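Long-range contact in putative pachytene checkpoint protein 2 (PDB 4XGU), which is an AAA+ ATPase that binds and hydrolyses ATP and probably plays a key role in chromosome recombination during meiosis: residues I17-F21 with K99-D103. Numbering follows the deposited sequence.
Sequences ICQKF and KLHKD
Ile17 and Lys99 bring the two backbones closest, their CA atoms 5.6 Å apart. Beyond this point, Cys18-Phe21 form a type I beta turn, closed by a weak 3.2 Å hydrogen bond from Phe21 N to Cys18 O, while 99-101 stays extended before the chain turns at Lys102 and Asp103. Lys99 carries most of the contact, its CB facing the turn. A rotation about CG-CD (chi3 58°) brings the ammonium group in among the turn's carbonyl oxygens. NZ donates to Gln19 O at 2.8 Å and to Phe21 O at 3.0 Å; it lies roughly along the Phe21 C=O (159°), meets that of Gln19 from well to one side (116°), and is somewhat tilted from both carbonyl planes. Lysine suits this place because a long arm ending in several N-H groups can hold two carbonyls. Replacing it by an alanine would probably leave both oxygens without their shared donor and the turn freer to shift. Gln19 answers in the reverse direction: turned about CB-CG, its primary amide can donate an N-H, and NE2 reaches Leu100 O in a weak bond of 3.4 Å. Ile17 hydrogen-bonds through its backbone with Tyr98, continuing the parallel pairing of strands 12-16 and 95-98. The contact thus joins the loops leaving these neighbouring strands, one within the Pch2 N-terminal domain and leading to helix 30-41, the other to strand 106-107, at the edge of the ATPase core sheet.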
loop_
_atom_site.group_PDB
_atom_site.type_symbol
_atom_site.label_atom_id
_atom_site.label_comp_id
_atom_site.label_asym_id
_atom_site.label_seq_id
_atom_site.Cartn_x
_atom_site.Cartn_y
_atom_site.Cartn_z
ATOM N N ILE B 17 53.625 -18.402 -18.095
ATOM C CA ILE B 17 54.810 -19.212 -17.826
ATOM C C ILE B 17 54.539 -20.276 -16.769
ATOM O O ILE B 17 53.482 -20.285 -16.136
ATOM C CB ILE B 17 55.995 -18.354 -17.354
ATOM C CG1 ILE B 17 55.532 -17.351 -16.297
ATOM C CG2 ILE B 17 56.642 -17.643 -18.528
ATOM C CD1 ILE B 17 56.624 -16.424 -15.821
ATOM N N CYS B 18 55.501 -21.174 -16.586
ATOM C CA CYS B 18 55.397 -22.205 -15.562
ATOM C C CYS B 18 55.589 -21.604 -14.179
ATOM O O CYS B 18 56.196 -20.543 -14.036
ATOM C CB CYS B 18 56.428 -23.314 -15.797
ATOM S SG CYS B 18 55.755 -24.821 -16.539
ATOM N N GLN B 19 55.072 -22.284 -13.160
ATOM C CA GLN B 19 55.309 -21.871 -11.784
ATOM C C GLN B 19 56.787 -22.032 -11.464
ATOM O O GLN B 19 57.384 -21.173 -10.813
ATOM C CB GLN B 19 54.458 -22.677 -10.799
ATOM C CG GLN B 19 52.988 -22.277 -10.742
ATOM C CD GLN B 19 52.176 -22.841 -11.894
ATOM O OE1 GLN B 19 52.633 -23.725 -12.621
ATOM N NE2 GLN B 19 50.960 -22.332 -12.063
ATOM N N LYS B 20 57.375 -23.131 -11.932
ATOM C CA LYS B 20 58.792 -23.408 -11.704
ATOM C C LYS B 20 59.679 -22.366 -12.374
ATOM O O LYS B 20 60.826 -22.175 -11.974
ATOM C CB LYS B 20 59.161 -24.811 -12.198
ATOM C CG LYS B 20 58.699 -25.932 -11.268
ATOM C CD LYS B 20 59.690 -27.088 -11.227
ATOM C CE LYS B 20 59.247 -28.241 -12.111
ATOM N NZ LYS B 20 60.262 -29.335 -12.143
ATOM N N PHE B 21 59.146 -21.699 -13.394
ATOM C CA PHE B 21 59.834 -20.567 -13.999
ATOM C C PHE B 21 59.892 -19.425 -12.986
ATOM O O PHE B 21 58.852 -18.922 -12.556
ATOM C CB PHE B 21 59.126 -20.116 -15.281
ATOM C CG PHE B 21 59.999 -19.324 -16.220
ATOM C CD1 PHE B 21 60.494 -18.078 -15.853
ATOM C CD2 PHE B 21 60.308 -19.820 -17.477
ATOM C CE1 PHE B 21 61.290 -17.354 -16.716
ATOM C CE2 PHE B 21 61.104 -19.100 -18.343
ATOM C CZ PHE B 21 61.596 -17.866 -17.962
ATOM N N LYS B 99 51.661 -16.003 -14.214
ATOM C CA LYS B 99 51.418 -17.374 -13.779
ATOM C C LYS B 99 50.121 -17.372 -12.971
ATOM O O LYS B 99 49.948 -16.531 -12.094
ATOM C CB LYS B 99 52.598 -17.906 -12.955
ATOM C CG LYS B 99 52.977 -17.032 -11.766
ATOM C CD LYS B 99 54.058 -17.673 -10.918
ATOM C CE LYS B 99 55.302 -17.955 -11.740
ATOM N NZ LYS B 99 56.357 -18.614 -10.930
ATOM N N LEU B 100 49.201 -18.282 -13.274
ATOM C CA LEU B 100 47.894 -18.292 -12.623
ATOM C C LEU B 100 47.932 -18.989 -11.280
ATOM O O LEU B 100 48.634 -19.986 -11.118
ATOM C CB LEU B 100 46.846 -18.969 -13.510
ATOM C CG LEU B 100 47.217 -20.053 -14.519
ATOM C CD1 LEU B 100 47.516 -21.433 -13.893
ATOM C CD2 LEU B 100 46.146 -20.103 -15.579
ATOM N N HIS B 101 47.159 -18.475 -10.328
ATOM C CA HIS B 101 47.084 -19.095 -9.017
ATOM C C HIS B 101 46.058 -20.217 -9.055
ATOM O O HIS B 101 45.012 -20.083 -9.693
ATOM C CB HIS B 101 46.714 -18.070 -7.941
ATOM C CG HIS B 101 47.204 -16.684 -8.228
ATOM N ND1 HIS B 101 48.394 -16.192 -7.734
ATOM C CD2 HIS B 101 46.658 -15.682 -8.954
ATOM C CE1 HIS B 101 48.562 -14.950 -8.151
ATOM N NE2 HIS B 101 47.522 -14.615 -8.893
ATOM N N LYS B 102 46.358 -21.324 -8.380
ATOM C CA LYS B 102 45.432 -22.454 -8.304
ATOM C C LYS B 102 44.859 -22.583 -6.905
ATOM O O LYS B 102 44.231 -23.588 -6.564
ATOM C CB LYS B 102 46.120 -23.760 -8.716
ATOM C CG LYS B 102 47.637 -23.717 -8.704
ATOM C CD LYS B 102 48.202 -24.742 -9.676
ATOM C CE LYS B 102 47.724 -24.458 -11.092
ATOM N NZ LYS B 102 48.120 -25.527 -12.051
ATOM N N ASP B 103 45.083 -21.542 -6.110
ATOM C CA ASP B 103 44.663 -21.497 -4.716
ATOM C C ASP B 103 43.169 -21.769 -4.562
ATOM O O ASP B 103 42.729 -22.310 -3.548
ATOM C CB ASP B 103 45.014 -20.134 -4.116
ATOM C CG ASP B 103 46.387 -19.639 -4.544
ATOM O OD1 ASP B 103 47.040 -20.313 -5.372
ATOM O OD2 ASP B 103 46.805 -18.567 -4.062
#